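Local coordinates for protein cytochrome C2 (PDB 1VYD) that carries electrons through a covalently bound heme, serving as donor to the oxidized bacteriochlorophyll in the photophosphorylation pathway of a purple photosynthetic bacterium, at residues 34-39 with 46-51; 18-23 with 30-35. The protein carries 1 engineered substitution. All coordinates share one frame; numbering follows the deposited sequence.

Interaction 1 of 2, residues 34-39 with 46-51; sequences GPNLYG and GTYPEF. With HEM (protoporphyrin IX containing Fe), chain C.
P35 and F51 meet ring to ring beside the heme, in the class I cytochrome c fold, where a long irregular loop between strand 26-28 and helix 55-62 folds back on itself. The tight part is apolar and involves buried G34 and P35. P35 CD lies over the face of the F51 ring, 3.9 Å from the centroid and 17° off the ring normal, which meets the geometry of a CH-pi contact. The same CD is 3.8 Å from HEM C3D, so one proline carbon touches both groups. F51 CE1 also touches the backbone, 3.6 Å from G34 C. Behind P35, its carbonyl O accepts a hydrogen bond from H17 ND1 and so orients the axial histidine of the iron.

Farther from the heme the contact turns polar and more exposed, for N36 and Y48 are only partly buried. With CG anti to the backbone N, N36 lays its CB over one face of the Y48 ring, 4.0 Å from the centroid, while P49 CD covers the opposite face. The amide stands steeply to this ring, the planes 76° apart, and N36 ND2 donates a hydrogen bond to Y48 OH at 3.1 Å, close to the amide plane; ND2 also donates to I20 O, its stronger partner. An alanine here would probably leave the Y48 hydroxyl and I20 O without this shared donor and release the turn that the amide oxygen closes. T47, P49 and E50 are exposed and do not touch segment 34-39, although G46 N donates a hydrogen bond to HEM O1A, 2.8 Å away. The Asx turn is completed by Y38 N, 3.1 Å from N36 OD1 and placed above the carbonyl plane, 58° out of it.

Interaction 2 of 2, residues 18-23 with 30-35; sequences SIIAPD and GAKTGP. With HEM (protoporphyrin IX containing Fe), chain C.
A polar contact made by one serine hydroxyl joins S18, just after the axial histidine H17, to the G30-K32 backbone beyond strand 26-28, within the class I cytochrome c fold. Strands 19-20 and 26-28 form a small antiparallel hairpin, and this contact lies at its heme-side end. The evidence is the set of bonds at S18 OG. With OG anti to the carbonyl carbon (chi1 -64°), the hydroxyl accepts from G30 N at 2.9 Å, with an N-H...O angle of 144°, and donates to A31 O at 3.0 Å, approaching from above that carbonyl plane. One side chain thus bridges two successive residues of the facing segment.

From the exposed side K32 bends at its last torsion (chi4 61°) and brings NZ to 3.3 Å from S18 OG, a weak bond; the same NZ is 4.0 Å from I20 CD1, the two side chains crossing at about a right angle. I19 turns the other way, onto V28 and helix 104-113. A water links the two segments beside the serine backbone: it accepts from S18 N at 2.9 Å and donates to A31 O and to G34 O, the latter at 2.6 Å.

Overall arrangement
Both contacts border the heme, have centres about 8 Å apart and share G34 and P35, so the segment leading from interaction 2 runs directly into interaction 1. Neither is wholly core: each is partly buried, with buried P35 in both touching the porphyrin. Their chemistry differs with place. Interaction 1 is chiefly ring packing within one loop, with a single side-chain hydrogen bond across it; interaction 2 has no apolar side-chain packing to compare with it and depends on a hydroxyl, backbone groups and a water. Besides the asparagine amide, a probable backbone hydrogen bond from L37 N to S18 O, at 3.0 Å, links segment 34-39 to segment 18-23.

Interaction 1 of 2, residues 34-39 with 46-51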
loop_
_atom_site.group_PDB
_atom_site.type_symbol
_atom_site.label_atom_id
_atom_site.label_comp_id
_atom_site.label_asym_id
_atom_site.label_seq_id
_atom_site.Cartn_x
_atom_site.Cartn_y
_atom_site.Cartn_z
ATOM N N GLY A 34 -0.281 -9.026 4.615
ATOM C CA GLY A 34 0.257 -7.699 4.360
ATOM C C GLY A 34 -0.271 -6.807 5.525
ATOM O O GLY A 34 -1.236 -7.129 6.217
ATOM N N PRO A 35 0.321 -5.634 5.696
ATOM C CA PRO A 35 -0.076 -4.742 6.744
ATOM C C PRO A 35 -1.402 -4.029 6.502
ATOM O O PRO A 35 -1.869 -3.917 5.333
ATOM C CB PRO A 35 0.994 -3.653 6.671
ATOM C CG PRO A 35 1.638 -3.729 5.329
ATOM C CD PRO A 35 1.449 -5.146 4.857
ATOM N N ASN A 36 -1.910 -3.580 7.663
ATOM C CA ASN A 36 -3.138 -2.767 7.661
ATOM C C ASN A 36 -3.018 -1.624 6.669
ATOM O O ASN A 36 -2.055 -0.903 6.874
ATOM C CB ASN A 36 -3.382 -2.313 9.105
ATOM C CG ASN A 36 -4.741 -1.637 9.312
ATOM O OD1 ASN A 36 -5.473 -1.522 8.309
ATOM N ND2 ASN A 36 -4.985 -1.178 10.538
ATOM N N LEU A 37 -4.001 -1.279 5.838
ATOM C CA LEU A 37 -3.876 -0.142 4.936
ATOM C C LEU A 37 -4.741 1.055 5.313
ATOM O O LEU A 37 -4.514 2.049 4.652
ATOM C CB LEU A 37 -4.216 -0.595 3.507
ATOM C CG LEU A 37 -3.235 -1.608 2.885
ATOM C CD1 LEU A 37 -3.530 -1.891 1.453
ATOM C CD2 LEU A 37 -1.774 -1.042 3.010
ATOM N N TYR A 38 -5.422 1.018 6.473
ATOM C CA TYR A 38 -6.085 2.183 7.027
ATOM C C TYR A 38 -5.062 3.257 7.313
ATOM O O TYR A 38 -4.083 2.899 7.966
ATOM C CB TYR A 38 -6.731 1.841 8.432
ATOM C CG TYR A 38 -7.532 3.027 8.988
ATOM C CD1 TYR A 38 -6.965 4.041 9.759
ATOM C CD2 TYR A 38 -8.891 3.101 8.700
ATOM C CE1 TYR A 38 -7.674 5.120 10.244
ATOM C CE2 TYR A 38 -9.694 4.144 9.163
ATOM C CZ TYR A 38 -9.048 5.135 9.925
ATOM O OH TYR A 38 -9.832 6.140 10.381
ATOM N N GLY A 39 -5.209 4.491 6.884
ATOM C CA GLY A 39 -4.277 5.562 7.100
ATOM C C GLY A 39 -2.968 5.418 6.363
ATOM O O GLY A 39 -1.984 6.089 6.644
ATOM N N GLY A 46 6.767 1.462 5.216
ATOM C CA GLY A 46 7.434 0.432 6.094
ATOM C C GLY A 46 7.620 0.781 7.531
ATOM O O GLY A 46 8.599 0.264 8.114
ATOM N N THR A 47 6.536 1.307 8.208
ATOM C CA THR A 47 6.689 1.603 9.660
ATOM C C THR A 47 5.474 1.113 10.446
ATOM O O THR A 47 5.356 1.334 11.646
ATOM C CB THR A 47 6.868 3.136 9.941
ATOM O OG1 THR A 47 5.776 3.801 9.249
ATOM C CG2 THR A 47 8.122 3.686 9.246
ATOM N N TYR A 48 4.441 0.579 9.816
ATOM C CA TYR A 48 3.282 0.043 10.534
ATOM C C TYR A 48 3.737 -0.954 11.601
ATOM O O TYR A 48 4.639 -1.745 11.318
ATOM C CB TYR A 48 2.287 -0.715 9.600
ATOM C CG TYR A 48 0.938 -0.713 10.327
ATOM C CD1 TYR A 48 0.138 0.403 10.445
ATOM C CD2 TYR A 48 0.550 -1.914 10.921
ATOM C CE1 TYR A 48 -1.055 0.334 11.202
ATOM C CE2 TYR A 48 -0.623 -2.001 11.654
ATOM C CZ TYR A 48 -1.418 -0.872 11.783
ATOM O OH TYR A 48 -2.613 -1.025 12.506
ATOM N N PRO A 49 3.406 -0.710 12.857
ATOM C CA PRO A 49 3.820 -1.518 13.991
ATOM C C PRO A 49 3.457 -3.014 13.883
ATOM O O PRO A 49 2.462 -3.429 13.283
ATOM C CB PRO A 49 3.095 -0.980 15.219
ATOM C CG PRO A 49 2.143 0.036 14.717
ATOM C CD PRO A 49 2.431 0.372 13.269
ATOM N N GLU A 50 4.354 -3.856 14.412
ATOM C CA GLU A 50 4.268 -5.288 14.528
ATOM C C GLU A 50 4.113 -6.033 13.211
ATOM O O GLU A 50 3.439 -7.029 13.006
ATOM C CB GLU A 50 3.160 -5.630 15.551
ATOM C CG GLU A 50 3.314 -5.091 16.953
ATOM C CD GLU A 50 2.314 -5.703 17.936
ATOM O OE1 GLU A 50 1.451 -6.553 17.561
ATOM O OE2 GLU A 50 2.391 -5.356 19.141
ATOM N N PHE A 51 4.727 -5.576 12.138
ATOM C CA PHE A 51 4.729 -6.167 10.807
ATOM C C PHE A 51 6.180 -6.268 10.356
ATOM O O PHE A 51 6.910 -5.293 10.439
ATOM C CB PHE A 51 3.928 -5.359 9.793
ATOM C CG PHE A 51 3.796 -6.204 8.526
ATOM C CD1 PHE A 51 2.750 -7.135 8.396
ATOM C CD2 PHE A 51 4.729 -6.048 7.521
ATOM C CE1 PHE A 51 2.720 -7.905 7.257
ATOM C CE2 PHE A 51 4.673 -6.848 6.381
ATOM C CZ PHE A 51 3.654 -7.772 6.242
HETATM C CHA HEM C . 2.791 -3.673 1.158
HETATM C CHB HEM C . -1.009 -1.736 -1.199
HETATM C CHC HEM C . -2.127 -6.149 -2.942
HETATM C CHD HEM C . 1.137 -8.136 0.087
HETATM C C1A HEM C . 1.889 -2.780 0.588
HETATM C C2A HEM C . 1.910 -1.340 0.740
HETATM C C3A HEM C . 0.883 -0.851 0.078
HETATM C C4A HEM C . 0.179 -1.946 -0.514
HETATM C CMA HEM C . 0.316 0.568 -0.163
HETATM C CAA HEM C . 3.005 -0.596 1.579
HETATM C CBA HEM C . 2.513 -0.446 2.999
HETATM C CGA HEM C . 3.398 0.245 4.014
HETATM O O1A HEM C . 4.502 0.749 3.655
HETATM O O2A HEM C . 2.989 0.111 5.191
HETATM C C1B HEM C . -1.598 -2.806 -1.843
HETATM C C2B HEM C . -2.716 -2.651 -2.740
HETATM C C3B HEM C . -2.970 -3.870 -3.234
HETATM C C4B HEM C . -2.091 -4.818 -2.631
HETATM C CMB HEM C . -3.457 -1.296 -3.013
HETATM C CAB HEM C . -3.983 -4.282 -4.332
HETATM C CBB HEM C . -3.979 -3.594 -5.535
HETATM C C1C HEM C . -1.328 -7.051 -2.247
HETATM C C2C HEM C . -1.445 -8.497 -2.375
HETATM C C3C HEM C . -0.544 -9.033 -1.576
HETATM C C4C HEM C . 0.160 -7.964 -0.889
HETATM C CMC HEM C . -2.509 -9.142 -3.283
HETATM C CAC HEM C . -0.128 -10.507 -1.392
HETATM C CBC HEM C . -0.174 -11.440 -2.399
HETATM C C1D HEM C . 1.831 -7.087 0.663
HETATM C C2D HEM C . 3.021 -7.249 1.456
HETATM C C3D HEM C . 3.474 -6.017 1.753
HETATM C C4D HEM C . 2.622 -5.051 1.099
HETATM C CMD HEM C . 3.557 -8.624 1.883
HETATM C CAD HEM C . 4.729 -5.602 2.517
HETATM C CBD HEM C . 5.833 -5.320 1.433
HETATM C CGD HEM C . 7.254 -5.594 1.838
HETATM O O1D HEM C . 8.041 -5.603 0.860
HETATM O O2D HEM C . 7.563 -5.956 3.017
HETATM N NA HEM C . 0.821 -3.114 -0.176
HETATM N NB HEM C . -1.266 -4.123 -1.750
HETATM N NC HEM C . -0.333 -6.745 -1.344
HETATM N ND HEM C . 1.615 -5.734 0.422
HETATM FE FE HEM C . 0.224 -4.935 -0.719
#

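Interaction 2 of 2, residues 18-23 with 30-35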
loop_
_atom_site.group_PDB
_atom_site.type_symbol
_atom_site.label_atom_id
_atom_site.label_comp_id
_atom_site.label_asym_id
_atom_site.label_seq_id
_atom_site.Cartn_x
_atom_site.Cartn_y
_atom_site.Cartn_z
ATOM N N SER A 18 -6.049 -5.995 5.113
ATOM C CA SER A 18 -7.261 -5.477 5.719
ATOM C C SER A 18 -7.218 -3.970 5.840
ATOM O O SER A 18 -6.241 -3.254 5.574
ATOM C CB SER A 18 -7.436 -6.048 7.140
ATOM O OG SER A 18 -7.614 -7.454 6.987
ATOM N N ILE A 19 -8.377 -3.421 6.259
ATOM C CA ILE A 19 -8.482 -1.976 6.482
ATOM C C ILE A 19 -9.191 -1.825 7.849
ATOM O O ILE A 19 -10.377 -2.127 8.016
ATOM C CB ILE A 19 -9.182 -1.163 5.407
ATOM C CG1 ILE A 19 -8.527 -1.380 4.017
ATOM C CG2 ILE A 19 -9.077 0.317 5.775
ATOM C CD1 ILE A 19 -9.060 -0.477 2.947
ATOM N N ILE A 20 -8.387 -1.680 8.898
ATOM C CA ILE A 20 -8.901 -1.619 10.265
ATOM C C ILE A 20 -8.647 -0.288 10.945
ATOM O O ILE A 20 -7.479 0.104 11.047
ATOM C CB ILE A 20 -8.355 -2.815 11.086
ATOM C CG1 ILE A 20 -9.008 -4.086 10.481
ATOM C CG2 ILE A 20 -8.906 -2.784 12.527
ATOM C CD1 ILE A 20 -8.121 -5.284 10.464
ATOM N N ALA A 21 -9.707 0.380 11.391
ATOM C CA ALA A 21 -9.547 1.653 12.092
ATOM C C ALA A 21 -8.943 1.422 13.465
ATOM O O ALA A 21 -9.011 0.325 13.994
ATOM C CB ALA A 21 -10.819 2.452 12.230
ATOM N N PRO A 22 -8.399 2.497 14.048
ATOM C CA PRO A 22 -7.750 2.432 15.336
ATOM C C PRO A 22 -8.660 1.977 16.474
ATOM O O PRO A 22 -8.133 1.335 17.408
ATOM C CB PRO A 22 -7.127 3.821 15.523
ATOM C CG PRO A 22 -7.190 4.528 14.206
ATOM C CD PRO A 22 -8.228 3.826 13.404
ATOM N N ASP A 23 -9.975 2.206 16.453
ATOM C CA ASP A 23 -10.816 1.623 17.511
ATOM C C ASP A 23 -11.116 0.170 17.173
ATOM O O ASP A 23 -11.935 -0.385 17.935
ATOM C CB ASP A 23 -12.106 2.396 17.744
ATOM C CG ASP A 23 -13.011 2.374 16.517
ATOM O OD1 ASP A 23 -12.751 1.631 15.520
ATOM O OD2 ASP A 23 -13.961 3.225 16.431
ATOM N N GLY A 30 -9.980 -8.475 5.679
ATOM C CA GLY A 30 -9.246 -9.225 4.676
ATOM C C GLY A 30 -8.298 -10.191 5.425
ATOM O O GLY A 30 -8.510 -10.492 6.623
ATOM N N ALA A 31 -7.142 -10.387 4.779
ATOM C CA ALA A 31 -6.147 -11.264 5.433
ATOM C C ALA A 31 -5.156 -10.378 6.209
ATOM O O ALA A 31 -5.220 -9.145 6.227
ATOM C CB ALA A 31 -5.421 -12.132 4.421
ATOM N N LYS A 32 -4.186 -11.035 6.825
ATOM C CA LYS A 32 -3.194 -10.371 7.646
ATOM C C LYS A 32 -1.811 -10.711 7.163
ATOM O O LYS A 32 -0.890 -10.428 7.922
ATOM C CB LYS A 32 -3.467 -10.730 9.132
ATOM C CG LYS A 32 -4.682 -9.870 9.587
ATOM C CD LYS A 32 -5.594 -10.338 10.610
ATOM C CE LYS A 32 -6.776 -9.456 10.959
ATOM N NZ LYS A 32 -7.698 -9.230 9.783
ATOM N N THR A 33 -1.570 -11.020 5.890
ATOM C CA THR A 33 -0.158 -11.298 5.554
ATOM C C THR A 33 0.502 -10.074 4.902
ATOM O O THR A 33 1.720 -10.053 4.852
ATOM C CB THR A 33 -0.113 -12.513 4.615
ATOM O OG1 THR A 33 -0.951 -12.029 3.565
ATOM C CG2 THR A 33 -0.722 -13.799 5.229
ATOM N N GLY A 34 -0.281 -9.026 4.615
ATOM C CA GLY A 34 0.257 -7.699 4.360
ATOM C C GLY A 34 -0.271 -6.807 5.525
ATOM O O GLY A 34 -1.236 -7.129 6.217
ATOM N N PRO A 35 0.321 -5.634 5.696
ATOM C CA PRO A 35 -0.076 -4.742 6.744
ATOM C C PRO A 35 -1.402 -4.029 6.502
ATOM O O PRO A 35 -1.869 -3.917 5.333
ATOM C CB PRO A 35 0.994 -3.653 6.671
ATOM C CG PRO A 35 1.638 -3.729 5.329
ATOM C CD PRO A 35 1.449 -5.146 4.857
HETATM C CHA HEM C . 2.791 -3.673 1.158
HETATM C CHB HEM C . -1.009 -1.736 -1.199
HETATM C CHC HEM C . -2.127 -6.149 -2.942
HETATM C CHD HEM C . 1.137 -8.136 0.087
HETATM C C1A HEM C . 1.889 -2.780 0.588
HETATM C C2A HEM C . 1.910 -1.340 0.740
HETATM C C3A HEM C . 0.883 -0.851 0.078
HETATM C C4A HEM C . 0.179 -1.946 -0.514
HETATM C CMA HEM C . 0.316 0.568 -0.163
HETATM C CAA HEM C . 3.005 -0.596 1.579
HETATM C CBA HEM C . 2.513 -0.446 2.999
HETATM C CGA HEM C . 3.398 0.245 4.014
HETATM O O1A HEM C . 4.502 0.749 3.655
HETATM O O2A HEM C . 2.989 0.111 5.191
HETATM C C1B HEM C . -1.598 -2.806 -1.843
HETATM C C2B HEM C . -2.716 -2.651 -2.740
HETATM C C3B HEM C . -2.970 -3.870 -3.234
HETATM C C4B HEM C . -2.091 -4.818 -2.631
HETATM C CMB HEM C . -3.457 -1.296 -3.013
HETATM C CAB HEM C . -3.983 -4.282 -4.332
HETATM C CBB HEM C . -3.979 -3.594 -5.535
HETATM C C1C HEM C . -1.328 -7.051 -2.247
HETATM C C2C HEM C . -1.445 -8.497 -2.375
HETATM C C3C HEM C . -0.544 -9.033 -1.576
HETATM C C4C HEM C . 0.160 -7.964 -0.889
HETATM C CMC HEM C . -2.509 -9.142 -3.283
HETATM C CAC HEM C . -0.128 -10.507 -1.392
HETATM C CBC HEM C . -0.174 -11.440 -2.399
HETATM C C1D HEM C . 1.831 -7.087 0.663
HETATM C C2D HEM C . 3.021 -7.249 1.456
HETATM C C3D HEM C . 3.474 -6.017 1.753
HETATM C C4D HEM C . 2.622 -5.051 1.099
HETATM C CMD HEM C . 3.557 -8.624 1.883
HETATM C CAD HEM C . 4.729 -5.602 2.517
HETATM C CBD HEM C . 5.833 -5.320 1.433
HETATM C CGD HEM C . 7.254 -5.594 1.838
HETATM O O1D HEM C . 8.041 -5.603 0.860
HETATM O O2D HEM C . 7.563 -5.956 3.017
HETATM N NA HEM C . 0.821 -3.114 -0.176
HETATM N NB HEM C . -1.266 -4.123 -1.750
HETATM N NC HEM C . -0.333 -6.745 -1.344
HETATM N ND HEM C . 1.615 -5.734 0.422
HETATM FE FE HEM C . 0.224 -4.935 -0.719
HETATM O O HOH W 1 -3.743 -6.579 6.792
#